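PDB 6TQD: intimin from Escherichia coli O127:H6 str. E2348/69, which acts as a surface adhesin of attaching and effacing bacteria, its extended juncture domains probably limiting how far the passenger can range. Local coordinates for residues Asp108-Thr113 / Ala144-Ser149; Tyr132-Lys137 / Val148-Val153; Ile24-Lys29 / Asp35-Asp40. All coordinates share one frame; numbering follows the deposited sequence.

Two beta sandwiches in tandem illustrate how a two-sheet fold closes through paired side chains. Contacts 1 and 2 lie in the second, the bacterial Ig-like domain, with centres about 9 Å apart. They share Val148 on strand 147-154, and across from it strands 111-117 and 130-138 are neighbours in one sheet; backbone pairing of Thr113 with Thr135 ties the two contacts together. Contact 3 belongs to the sandwich that comes first in the chain, with its centre about 35 Å from that of contact 1 and 42 Å from that of contact 2. A bound sodium ion lies about 9 Å from the side chain of Leu26 in contact 3.

Contact 1: residues Asp108-Thr113 / Ala144-Ser149; sequences DQVGVT and ANVPVS
Val110 and Val146 meet with no flat group between them; branched methyl groups do all the touching. CG1 of Val110 comes up against the fork of Val146, 4.0 Å from its CG2 and 4.1 Å from its CG1, and the two side chains cross at a slant. A chi1 of 176° places CG1 of Val110 beside the carbonyl carbon, and this methyl is the one that meets Val146. Two residues further along each chain the pairing recurs more loosely, Val112 CG2 standing 4.4 Å from Val148 CG1. The two segments thus run in the same general direction, and their CA atoms stay well apart, 8.1 Å for Val112 and Val148, a spacing that side chains rather than backbone bonds must bridge. Main-chain polar groups find partners elsewhere: Val110 N bonds to Glu192 OE1, Val110 O to Thr190 OG1 and Val146 N to Thr166 OG1. Val136 packs against Val110 and Val112, adding a third strand to the apolar cluster. Val112 and Val148, on strands 111-117 and 147-154 of the two facing sheets, display the face-to-face packing of the Ig-like beta sandwich, which the Val110-Val146 pair extends just ahead of the two strands.

Contact 2: residues Tyr132-Lys137 / Val148-Val153; sequences YTATVK and VSFNIV
Ala134 and Val136 carry the first strand's share of this contact, meeting Val148 and Phe150 across the interior of the Ig-like sandwich. The strand enters with Tyr132, whose CB points toward the facing strand while the ring leads off to meet that of Phe115. Thr133 turns the other way, in keeping with the alternation of an extended chain. Ala134 then brings one small methyl between two larger groups: its CB lies 4.1 Å from Val148 CG1 and 4.2 Å from Phe150 CE2. The second approach is to the edge of the phenyl ring, near the ring plane, and not over a face. One face of that ring lies instead over the strand's own backbone, with Val148 O 3.8 Å above the plane and displaced toward the rim; the same oxygen accepts a hydrogen bond from Ser163 OG. Thr135 again points away, its OG1 bonded to Lys171 NZ. Val136 makes the closest approach between the segments, CG2 to Val148 CG2 at 3.6 Å, as the two valines pass alongside one another, pointing opposite ways. Val148 serves both partners because its branches diverge: CG1, trans to the backbone nitrogen (chi1 179°), goes to Ala134, and CG2, next to that nitrogen, goes to Val136. The axes of segments 132-137 and 148-153 approach to 9.4 Å, with 143° between their N-to-C directions, the slanted, roughly antiparallel packing of separate sheets. Strand 130-138 pairs with 111-117 and 171-177, and also with the short strand 141-142, whereas 147-154 lies between 182-189 and 163-165 in the other sheet; Val174, from strand 171-177, also packs on Phe150, and Ala188, from strand 182-189, on Val148.

Contact 3: residues Ile24-Lys29 / Asp35-Asp40; sequences IQLIVK and DRIVWD
The ends of Leu26 and Ile37 meet head-on inside a two-sheet beta sandwich, the N-terminal one of this fragment. Leu26 CD1 lies 3.8 Å from Ile37 CG1 and 4.1 Å from Ile37 CD1. The end of the isoleucine is folded back rather than extended (chi2 -64°), and Ile37 CD1 lies 4.4 Å from Val28 CG2. Further along, the contacts gather on one indole atom of Trp39: its CH2 is 4.0 Å from Ile24 CD1 and 4.1 Å from Ile24 CG2. Leu26 reaches the same atom with its other branch (Leu26 CD2 to Trp39 CH2, 4.2 Å), so the leucine spans both Ile37 and Trp39. Both aliphatic groups approach the indole obliquely.

A second shell backs these residues. Ile51 touches both Ile24 and Trp39, the Tyr62 ring meets that of Trp39, and Ala81 lies against Ile37 and Trp39. Strand 34-40 forms an outer strand of its sheet, hydrogen-bonded to strand 76-85; there a classic beta bulge sets both Asp35 and Arg36 opposite Tyr84. Arg36 also makes a cation-pi contact with Tyr84. Its NH1 donates to Asp35 OD2 at 2.9 Å (N-H...O 156°) in a salt bridge, the oxygen lying close to the guanidinium plane while the nitrogen stands 35° out of the carboxylate plane.

Contact 1: residues Asp108-Thr113 / Ala144-Ser149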
ATOM      1  N   ASP A 108      -6.216  -1.099  -5.807  1.00 10.37           N
ATOM      2  CA  ASP A 108      -7.157  -0.149  -6.376  1.00 12.00           C
ATOM      3  C   ASP A 108      -8.297   0.202  -5.427  1.00 12.50           C
ATOM      4  O   ASP A 108      -9.193   0.972  -5.806  1.00 14.52           O
ATOM      5  CB  ASP A 108      -7.770  -0.605  -7.712  1.00 14.48           C
ATOM      6  CG  ASP A 108      -6.736  -0.734  -8.821  1.00 23.18           C
ATOM      7  OD1 ASP A 108      -6.911  -1.616  -9.697  1.00 27.11           O
ATOM      8  OD2 ASP A 108      -5.750   0.032  -8.819  1.00 24.84           O
ATOM      9  N   GLN A 109      -8.288  -0.310  -4.203  1.00 10.19           N
ATOM     10  CA  GLN A 109      -9.368  -0.052  -3.260  1.00 10.40           C
ATOM     11  C   GLN A 109      -9.035   1.178  -2.424  1.00 11.30           C
ATOM     12  O   GLN A 109      -7.876   1.401  -2.067  1.00 12.16           O
ATOM     13  CB  GLN A 109      -9.532  -1.255  -2.338  1.00 10.15           C
ATOM     14  CG  GLN A 109     -10.617  -1.094  -1.283  1.00 11.81           C
ATOM     15  CD  GLN A 109     -10.611  -2.238  -0.295  1.00 13.56           C
ATOM     16  OE1 GLN A 109     -11.361  -3.194  -0.430  1.00 17.05           O
ATOM     17  NE2 GLN A 109      -9.729  -2.155   0.675  1.00 13.59           N
ATOM     18  N   VAL A 110     -10.054   1.990  -2.137  1.00  9.07           N
ATOM     19  CA  VAL A 110      -9.940   3.055  -1.138  1.00  8.66           C
ATOM     20  C   VAL A 110     -10.207   2.387   0.211  1.00 10.17           C
ATOM     21  O   VAL A 110     -11.353   2.090   0.542  1.00 11.51           O
ATOM     22  CB  VAL A 110     -10.909   4.202  -1.412  1.00  8.66           C
ATOM     23  CG1 VAL A 110     -10.833   5.234  -0.301  1.00  7.66           C
ATOM     24  CG2 VAL A 110     -10.610   4.836  -2.773  1.00 10.47           C
ATOM     25  N   GLY A 111      -9.151   2.133   0.982  1.00  7.72           N
ATOM     26  CA  GLY A 111      -9.275   1.316   2.169  1.00  7.88           C
ATOM     27  C   GLY A 111      -8.399   1.812   3.305  1.00  7.67           C
ATOM     28  O   GLY A 111      -7.415   2.524   3.105  1.00  7.29           O
ATOM     29  N   VAL A 112      -8.782   1.411   4.515  1.00  6.43           N
ATOM     30  CA  VAL A 112      -7.985   1.699   5.708  1.00  7.94           C
ATOM     31  C   VAL A 112      -6.738   0.825   5.675  1.00  8.99           C
ATOM     32  O   VAL A 112      -6.824  -0.410   5.629  1.00 14.32           O
ATOM     33  CB  VAL A 112      -8.792   1.427   6.981  1.00  8.37           C
ATOM     34  CG1 VAL A 112      -7.932   1.701   8.227  1.00 11.26           C
ATOM     35  CG2 VAL A 112     -10.054   2.262   7.012  1.00  8.88           C
ATOM     36  N   THR A 113      -5.570   1.455   5.699  1.00  9.25           N
ATOM     37  CA  THR A 113      -4.322   0.698   5.700  1.00 10.63           C
ATOM     38  C   THR A 113      -3.698   0.557   7.080  1.00 13.51           C
ATOM     39  O   THR A 113      -2.891  -0.353   7.287  1.00 16.10           O
ATOM     40  CB  THR A 113      -3.290   1.349   4.769  1.00 14.39           C
ATOM     41  OG1 THR A 113      -3.064   2.706   5.178  1.00 17.63           O
ATOM     42  CG2 THR A 113      -3.773   1.339   3.333  1.00 16.59           C
ATOM     43  N   ALA A 144      -8.247  11.846   0.708  1.00 11.80           N
ATOM     44  CA  ALA A 144      -8.851  12.923   1.480  1.00 11.37           C
ATOM     45  C   ALA A 144     -10.373  12.879   1.447  1.00 11.60           C
ATOM     46  O   ALA A 144     -10.987  12.529   0.439  1.00 12.51           O
ATOM     47  CB  ALA A 144      -8.379  14.264   0.911  1.00 13.70           C
ATOM     48  N   ASN A 145     -10.982  13.198   2.595  0.59 11.59           N
ATOM     49  CA  ASN A 145     -12.432  13.397   2.718  0.59 13.43           C
ATOM     50  C   ASN A 145     -13.227  12.094   2.591  0.59 12.58           C
ATOM     51  O   ASN A 145     -14.381  12.103   2.149  0.59 13.12           O
ATOM     52  CB  ASN A 145     -12.926  14.458   1.724  0.59 16.20           C
ATOM     53  CG  ASN A 145     -14.284  15.021   2.093  0.59 16.53           C
ATOM     54  OD1 ASN A 145     -15.135  15.232   1.229  0.59 20.94           O
ATOM     55  ND2 ASN A 145     -14.492  15.268   3.372  0.59 14.44           N
ATOM     56  N   VAL A 146     -12.658  10.985   3.011  1.00 10.21           N
ATOM     57  CA  VAL A 146     -13.297   9.670   2.935  1.00 12.34           C
ATOM     58  C   VAL A 146     -13.932   9.351   4.283  1.00 10.34           C
ATOM     59  O   VAL A 146     -13.247   9.435   5.309  1.00  9.60           O
ATOM     60  CB  VAL A 146     -12.289   8.572   2.554  1.00 10.18           C
ATOM     61  CG1 VAL A 146     -12.971   7.205   2.526  1.00 10.92           C
ATOM     62  CG2 VAL A 146     -11.635   8.886   1.223  1.00 11.43           C
ATOM     63  N   PRO A 147     -15.211   8.969   4.336  1.00  9.88           N
ATOM     64  CA  PRO A 147     -15.809   8.586   5.629  1.00  9.18           C
ATOM     65  C   PRO A 147     -15.258   7.261   6.135  1.00  8.42           C
ATOM     66  O   PRO A 147     -15.212   6.271   5.403  1.00 11.49           O
ATOM     67  CB  PRO A 147     -17.306   8.472   5.315  1.00 11.88           C
ATOM     68  CG  PRO A 147     -17.503   9.246   4.042  1.00 13.91           C
ATOM     69  CD  PRO A 147     -16.227   9.106   3.277  1.00 13.48           C
ATOM     70  N   VAL A 148     -14.886   7.238   7.408  1.00  7.38           N
ATOM     71  CA  VAL A 148     -14.385   6.043   8.078  1.00  7.76           C
ATOM     72  C   VAL A 148     -15.347   5.703   9.201  1.00  8.10           C
ATOM     73  O   VAL A 148     -15.678   6.567  10.012  1.00  8.93           O
ATOM     74  CB  VAL A 148     -12.974   6.268   8.638  1.00  8.21           C
ATOM     75  CG1 VAL A 148     -12.491   5.037   9.337  1.00  8.99           C
ATOM     76  CG2 VAL A 148     -12.003   6.662   7.522  1.00  9.29           C
ATOM     77  N   SER A 149     -15.775   4.444   9.259  0.66  8.12           N
ATOM     78  CA  SER A 149     -16.704   3.961  10.271  0.66  8.82           C
ATOM     79  C   SER A 149     -15.932   3.246  11.367  0.66  9.08           C
ATOM     80  O   SER A 149     -15.074   2.408  11.074  0.66  9.12           O
ATOM     81  CB  SER A 149     -17.705   2.984   9.648  0.66 11.11           C
ATOM     82  OG  SER A 149     -18.590   3.659   8.775  0.66 12.21           O
TER

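Contact 2: residues Tyr132-Lys137 / Val148-Val153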
ATOM      1  N   TYR A 132      -7.463   6.985  18.586  1.00 11.54           N
ATOM      2  CA  TYR A 132      -7.151   6.128  17.448  1.00 11.01           C
ATOM      3  C   TYR A 132      -7.075   6.960  16.180  1.00 11.55           C
ATOM      4  O   TYR A 132      -7.835   7.910  15.999  1.00 10.45           O
ATOM      5  CB  TYR A 132      -8.227   5.062  17.267  1.00 10.70           C
ATOM      6  CG  TYR A 132      -8.232   3.975  18.312  1.00 11.37           C
ATOM      7  CD1 TYR A 132      -8.750   4.195  19.586  1.00 12.71           C
ATOM      8  CD2 TYR A 132      -7.738   2.714  18.020  1.00 11.45           C
ATOM      9  CE1 TYR A 132      -8.755   3.183  20.538  1.00 13.58           C
ATOM     10  CE2 TYR A 132      -7.742   1.702  18.961  1.00 12.29           C
ATOM     11  CZ  TYR A 132      -8.256   1.940  20.220  1.00 13.81           C
ATOM     12  OH  TYR A 132      -8.270   0.942  21.175  1.00 15.00           O
ATOM     13  N   THR A 133      -6.168   6.572  15.284  1.00 10.12           N
ATOM     14  CA  THR A 133      -5.988   7.234  14.002  1.00  9.54           C
ATOM     15  C   THR A 133      -6.065   6.167  12.923  1.00  9.06           C
ATOM     16  O   THR A 133      -5.310   5.196  12.962  1.00  9.31           O
ATOM     17  CB  THR A 133      -4.634   7.947  13.927  1.00 10.46           C
ATOM     18  OG1 THR A 133      -4.538   8.925  14.966  1.00 12.93           O
ATOM     19  CG2 THR A 133      -4.468   8.635  12.571  1.00  9.75           C
ATOM     20  N   ALA A 134      -6.977   6.349  11.986  1.00  8.44           N
ATOM     21  CA  ALA A 134      -7.079   5.515  10.804  1.00  7.97           C
ATOM     22  C   ALA A 134      -6.507   6.273   9.619  1.00  8.79           C
ATOM     23  O   ALA A 134      -6.777   7.469   9.446  1.00  8.24           O
ATOM     24  CB  ALA A 134      -8.537   5.182  10.502  1.00  7.56           C
ATOM     25  N   THR A 135      -5.697   5.583   8.826  1.00  8.20           N
ATOM     26  CA  THR A 135      -5.159   6.113   7.583  1.00  8.54           C
ATOM     27  C   THR A 135      -5.809   5.385   6.422  1.00  8.13           C
ATOM     28  O   THR A 135      -5.858   4.150   6.409  1.00  7.17           O
ATOM     29  CB  THR A 135      -3.640   5.937   7.534  1.00 10.74           C
ATOM     30  OG1 THR A 135      -3.040   6.552   8.679  1.00 14.89           O
ATOM     31  CG2 THR A 135      -3.082   6.606   6.277  1.00 13.81           C
ATOM     32  N   VAL A 136      -6.316   6.147   5.456  1.00  7.14           N
ATOM     33  CA  VAL A 136      -6.982   5.608   4.277  1.00  6.08           C
ATOM     34  C   VAL A 136      -6.109   5.888   3.064  1.00  7.42           C
ATOM     35  O   VAL A 136      -5.756   7.043   2.806  1.00  8.33           O
ATOM     36  CB  VAL A 136      -8.383   6.228   4.084  1.00  6.01           C
ATOM     37  CG1 VAL A 136      -9.021   5.701   2.796  1.00  8.69           C
ATOM     38  CG2 VAL A 136      -9.263   5.930   5.285  1.00  7.31           C
ATOM     39  N   LYS A 137      -5.796   4.843   2.301  1.00  8.33           N
ATOM     40  CA  LYS A 137      -4.989   4.990   1.097  1.00  7.02           C
ATOM     41  C   LYS A 137      -5.615   4.173  -0.025  1.00  7.81           C
ATOM     42  O   LYS A 137      -6.406   3.253   0.202  1.00  7.94           O
ATOM     43  CB  LYS A 137      -3.542   4.499   1.298  1.00  8.59           C
ATOM     44  CG  LYS A 137      -2.821   5.139   2.463  1.00  8.81           C
ATOM     45  CD  LYS A 137      -1.406   4.606   2.564  1.00 12.13           C
ATOM     46  CE  LYS A 137      -0.705   5.084   3.818  1.00 15.68           C
ATOM     47  NZ  LYS A 137       0.660   4.490   3.922  1.00 20.40           N
ATOM     48  N   VAL A 148     -14.886   7.238   7.408  1.00  7.38           N
ATOM     49  CA  VAL A 148     -14.385   6.043   8.078  1.00  7.76           C
ATOM     50  C   VAL A 148     -15.347   5.703   9.201  1.00  8.10           C
ATOM     51  O   VAL A 148     -15.678   6.567  10.012  1.00  8.93           O
ATOM     52  CB  VAL A 148     -12.974   6.268   8.638  1.00  8.21           C
ATOM     53  CG1 VAL A 148     -12.491   5.037   9.337  1.00  8.99           C
ATOM     54  CG2 VAL A 148     -12.003   6.662   7.522  1.00  9.29           C
ATOM     55  N   SER A 149     -15.775   4.444   9.259  0.66  8.12           N
ATOM     56  CA  SER A 149     -16.704   3.961  10.271  0.66  8.82           C
ATOM     57  C   SER A 149     -15.932   3.246  11.367  0.66  9.08           C
ATOM     58  O   SER A 149     -15.074   2.408  11.074  0.66  9.12           O
ATOM     59  CB  SER A 149     -17.705   2.984   9.648  0.66 11.11           C
ATOM     60  OG  SER A 149     -18.590   3.659   8.775  0.66 12.21           O
ATOM     61  N   PHE A 150     -16.248   3.571  12.625  1.00 10.55           N
ATOM     62  CA  PHE A 150     -15.576   3.008  13.786  1.00 10.54           C
ATOM     63  C   PHE A 150     -16.544   2.159  14.604  1.00 11.31           C
ATOM     64  O   PHE A 150     -17.709   2.526  14.784  1.00 16.04           O
ATOM     65  CB  PHE A 150     -15.009   4.098  14.703  1.00  9.15           C
ATOM     66  CG  PHE A 150     -14.081   5.049  14.003  1.00  9.32           C
ATOM     67  CD1 PHE A 150     -14.441   6.376  13.834  1.00  9.69           C
ATOM     68  CD2 PHE A 150     -12.848   4.629  13.539  1.00 11.27           C
ATOM     69  CE1 PHE A 150     -13.593   7.252  13.206  1.00 11.34           C
ATOM     70  CE2 PHE A 150     -11.999   5.502  12.897  1.00 11.79           C
ATOM     71  CZ  PHE A 150     -12.373   6.826  12.737  1.00 11.55           C
ATOM     72  N   ASN A 151     -16.058   1.026  15.102  0.54 10.11           N
ATOM     73  CA  ASN A 151     -16.901   0.107  15.852  0.54 12.08           C
ATOM     74  C   ASN A 151     -16.072  -0.653  16.875  0.54 11.30           C
ATOM     75  O   ASN A 151     -14.922  -1.005  16.615  0.54 11.88           O
ATOM     76  CB  ASN A 151     -17.588  -0.892  14.910  0.54 14.98           C
ATOM     77  CG  ASN A 151     -18.633  -0.239  14.031  0.54 17.18           C
ATOM     78  OD1 ASN A 151     -18.382   0.058  12.861  0.54 19.41           O
ATOM     79  ND2 ASN A 151     -19.811   0.001  14.594  0.54 16.85           N
ATOM     80  N   ILE A 152     -16.667  -0.909  18.040  1.00 12.70           N
ATOM     81  CA  ILE A 152     -16.033  -1.720  19.072  1.00 12.08           C
ATOM     82  C   ILE A 152     -16.332  -3.185  18.755  1.00 13.80           C
ATOM     83  O   ILE A 152     -17.495  -3.605  18.757  1.00 16.88           O
ATOM     84  CB  ILE A 152     -16.504  -1.328  20.482  1.00 13.34           C
ATOM     85  CG1 ILE A 152     -16.033   0.089  20.793  1.00 12.34           C
ATOM     86  CG2 ILE A 152     -15.938  -2.314  21.505  1.00 14.98           C
ATOM     87  CD1 ILE A 152     -16.603   0.690  22.063  1.00 14.08           C
ATOM     88  N   VAL A 153     -15.284  -3.955  18.460  1.00 12.68           N
ATOM     89  CA  VAL A 153     -15.438  -5.358  18.097  1.00 13.78           C
ATOM     90  C   VAL A 153     -15.641  -6.222  19.331  1.00 16.32           C
ATOM     91  O   VAL A 153     -16.440  -7.170  19.320  1.00 19.31           O
ATOM     92  CB  VAL A 153     -14.210  -5.820  17.287  1.00 15.12           C
ATOM     93  CG1 VAL A 153     -14.316  -7.298  16.964  1.00 19.60           C
ATOM     94  CG2 VAL A 153     -14.054  -4.984  16.031  1.00 16.20           C
TER

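Contact 3: residues Ile24-Lys29 / Asp35-Asp40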
ATOM      1  N   ILE A  24       4.691  -7.009 -16.719  1.00 10.50           N
ATOM      2  CA  ILE A  24       4.967  -5.642 -17.135  1.00  9.99           C
ATOM      3  C   ILE A  24       4.596  -5.498 -18.600  1.00 13.23           C
ATOM      4  O   ILE A  24       5.018  -6.308 -19.429  1.00 13.29           O
ATOM      5  CB  ILE A  24       6.460  -5.325 -16.940  1.00 10.97           C
ATOM      6  CG1 ILE A  24       6.853  -5.414 -15.461  1.00 10.74           C
ATOM      7  CG2 ILE A  24       6.768  -3.952 -17.498  1.00 13.15           C
ATOM      8  CD1 ILE A  24       8.333  -5.562 -15.210  1.00 10.96           C
ATOM      9  N   GLN A  25       3.812  -4.477 -18.924  1.00 12.16           N
ATOM     10  CA  GLN A  25       3.445  -4.180 -20.302  1.00 14.71           C
ATOM     11  C   GLN A  25       4.362  -3.095 -20.853  1.00 13.12           C
ATOM     12  O   GLN A  25       4.404  -1.977 -20.317  1.00 15.04           O
ATOM     13  CB  GLN A  25       1.980  -3.775 -20.430  1.00 20.64           C
ATOM     14  CG  GLN A  25       1.548  -3.580 -21.872  1.00 24.69           C
ATOM     15  CD  GLN A  25       0.100  -3.160 -22.012  1.00 27.95           C
ATOM     16  OE1 GLN A  25      -0.599  -2.954 -21.022  1.00 28.91           O
ATOM     17  NE2 GLN A  25      -0.360  -3.037 -23.251  1.00 27.62           N
ATOM     18  N   LEU A  26       5.104  -3.439 -21.906  1.00 11.88           N
ATOM     19  CA  LEU A  26       5.964  -2.514 -22.628  1.00 11.62           C
ATOM     20  C   LEU A  26       5.393  -2.299 -24.021  1.00 13.83           C
ATOM     21  O   LEU A  26       4.889  -3.241 -24.652  1.00 15.90           O
ATOM     22  CB  LEU A  26       7.372  -3.105 -22.769  1.00 12.12           C
ATOM     23  CG  LEU A  26       8.101  -3.510 -21.481  1.00 11.79           C
ATOM     24  CD1 LEU A  26       9.480  -4.085 -21.826  1.00 12.31           C
ATOM     25  CD2 LEU A  26       8.220  -2.356 -20.522  1.00 12.71           C
ATOM     26  N   ILE A  27       5.482  -1.066 -24.520  0.55  9.77           N
ATOM     27  CA  ILE A  27       5.049  -0.739 -25.878  0.55 10.41           C
ATOM     28  C   ILE A  27       6.259  -0.175 -26.615  0.55 10.19           C
ATOM     29  O   ILE A  27       6.690   0.954 -26.345  0.55 10.43           O
ATOM     30  CB  ILE A  27       3.872   0.244 -25.893  0.55 12.25           C
ATOM     31  CG1 ILE A  27       2.661  -0.367 -25.177  0.55 13.14           C
ATOM     32  CG2 ILE A  27       3.496   0.601 -27.323  0.55 13.98           C
ATOM     33  CD1 ILE A  27       1.469   0.561 -25.051  0.55 13.65           C
ATOM     34  N   VAL A  28       6.793  -0.953 -27.555  1.00 11.23           N
ATOM     35  CA  VAL A  28       7.998  -0.627 -28.294  1.00 11.88           C
ATOM     36  C   VAL A  28       7.630  -0.333 -29.738  1.00 11.17           C
ATOM     37  O   VAL A  28       6.830  -1.055 -30.346  1.00 13.44           O
ATOM     38  CB  VAL A  28       9.000  -1.797 -28.247  1.00 13.25           C
ATOM     39  CG1 VAL A  28      10.146  -1.575 -29.225  1.00 15.06           C
ATOM     40  CG2 VAL A  28       9.518  -2.003 -26.834  1.00 14.86           C
ATOM     41  N   LYS A  29       8.233   0.711 -30.293  1.00  9.94           N
ATOM     42  CA  LYS A  29       8.202   0.965 -31.730  1.00 11.43           C
ATOM     43  C   LYS A  29       9.647   1.083 -32.180  1.00 12.02           C
ATOM     44  O   LYS A  29      10.392   1.905 -31.648  1.00 14.19           O
ATOM     45  CB  LYS A  29       7.448   2.251 -32.067  1.00 18.47           C
ATOM     46  CG  LYS A  29       5.969   2.243 -31.704  1.00 27.26           C
ATOM     47  CD  LYS A  29       5.213   1.125 -32.403  1.00 32.77           C
ATOM     48  CE  LYS A  29       3.706   1.335 -32.312  1.00 35.69           C
ATOM     49  NZ  LYS A  29       3.237   1.572 -30.912  1.00 35.05           N
ATOM     50  N   ASP A  35      16.123  -5.343 -30.089  1.00 10.42           N
ATOM     51  CA  ASP A  35      17.109  -6.324 -29.663  1.00 10.73           C
ATOM     52  C   ASP A  35      16.897  -6.774 -28.223  1.00 11.77           C
ATOM     53  O   ASP A  35      16.923  -7.978 -27.938  1.00 12.44           O
ATOM     54  CB  ASP A  35      18.528  -5.761 -29.854  1.00 11.41           C
ATOM     55  CG  ASP A  35      19.609  -6.762 -29.474  1.00 12.53           C
ATOM     56  OD1 ASP A  35      19.862  -7.683 -30.268  1.00 16.83           O
ATOM     57  OD2 ASP A  35      20.178  -6.629 -28.367  1.00 14.25           O
ATOM     58  N   ARG A  36      16.684  -5.835 -27.301  1.00  9.04           N
ATOM     59  CA  ARG A  36      16.611  -6.180 -25.887  1.00 10.38           C
ATOM     60  C   ARG A  36      16.105  -4.991 -25.088  1.00  9.05           C
ATOM     61  O   ARG A  36      16.070  -3.852 -25.570  1.00  7.60           O
ATOM     62  CB  ARG A  36      17.988  -6.579 -25.360  1.00  9.46           C
ATOM     63  CG  ARG A  36      18.958  -5.420 -25.344  1.00 11.94           C
ATOM     64  CD  ARG A  36      20.350  -5.879 -25.016  1.00 13.88           C
ATOM     65  NE  ARG A  36      21.275  -4.760 -24.852  1.00 12.39           N
ATOM     66  CZ  ARG A  36      21.826  -4.081 -25.844  1.00 10.60           C
ATOM     67  NH1 ARG A  36      21.545  -4.379 -27.104  1.00 12.53           N
ATOM     68  NH2 ARG A  36      22.666  -3.090 -25.565  1.00 13.02           N
ATOM     69  N   ILE A  37      15.720  -5.280 -23.837  1.00  8.27           N
ATOM     70  CA  ILE A  37      15.400  -4.294 -22.819  1.00  8.37           C
ATOM     71  C   ILE A  37      16.424  -4.460 -21.700  1.00  6.28           C
ATOM     72  O   ILE A  37      16.687  -5.590 -21.265  1.00  8.43           O
ATOM     73  CB  ILE A  37      13.987  -4.512 -22.238  1.00  9.68           C
ATOM     74  CG1 ILE A  37      12.927  -4.659 -23.332  1.00  9.78           C
ATOM     75  CG2 ILE A  37      13.642  -3.387 -21.300  1.00  9.50           C
ATOM     76  CD1 ILE A  37      12.723  -3.426 -24.195  1.00  9.48           C
ATOM     77  N   VAL A  38      16.966  -3.347 -21.221  0.70  5.89           N
ATOM     78  CA  VAL A  38      17.940  -3.330 -20.132  0.70  8.33           C
ATOM     79  C   VAL A  38      17.359  -2.557 -18.952  0.70  7.00           C
ATOM     80  O   VAL A  38      16.904  -1.413 -19.108  0.70  6.76           O
ATOM     81  CB  VAL A  38      19.275  -2.712 -20.588  0.70  9.00           C
ATOM     82  CG1 VAL A  38      20.214  -2.556 -19.417  0.70  8.90           C
ATOM     83  CG2 VAL A  38      19.919  -3.569 -21.677  0.70  9.82           C
ATOM     84  N   TRP A  39      17.381  -3.177 -17.769  1.00  6.88           N
ATOM     85  CA  TRP A  39      16.701  -2.653 -16.593  1.00  6.69           C
ATOM     86  C   TRP A  39      17.675  -2.239 -15.499  1.00  9.74           C
ATOM     87  O   TRP A  39      18.693  -2.898 -15.278  1.00  9.94           O
ATOM     88  CB  TRP A  39      15.787  -3.719 -15.959  1.00  7.99           C
ATOM     89  CG  TRP A  39      14.613  -4.082 -16.757  1.00  6.81           C
ATOM     90  CD1 TRP A  39      14.547  -5.068 -17.693  1.00  8.48           C
ATOM     91  CD2 TRP A  39      13.314  -3.485 -16.705  1.00  5.13           C
ATOM     92  NE1 TRP A  39      13.286  -5.129 -18.230  1.00  9.57           N
ATOM     93  CE2 TRP A  39      12.504  -4.173 -17.640  1.00  6.91           C
ATOM     94  CE3 TRP A  39      12.751  -2.457 -15.941  1.00  5.80           C
ATOM     95  CZ2 TRP A  39      11.171  -3.857 -17.839  1.00  8.33           C
ATOM     96  CZ3 TRP A  39      11.409  -2.136 -16.148  1.00  6.93           C
ATOM     97  CH2 TRP A  39      10.646  -2.829 -17.088  1.00  8.81           C
ATOM     98  N   ASP A  40      17.340  -1.165 -14.806  1.00  8.92           N
ATOM     99  CA  ASP A  40      17.899  -0.823 -13.494  1.00 10.40           C
ATOM    100  C   ASP A  40      16.786  -1.067 -12.481  1.00 10.38           C
ATOM    101  O   ASP A  40      15.846  -0.276 -12.381  1.00  9.35           O
ATOM    102  CB  ASP A  40      18.391   0.618 -13.432  1.00 12.00           C
ATOM    103  CG  ASP A  40      18.845   1.033 -12.022  1.00 16.98           C
ATOM    104  OD1 ASP A  40      18.657   0.263 -11.058  1.00 16.04           O
ATOM    105  OD2 ASP A  40      19.401   2.146 -11.874  1.00 19.77           O
TER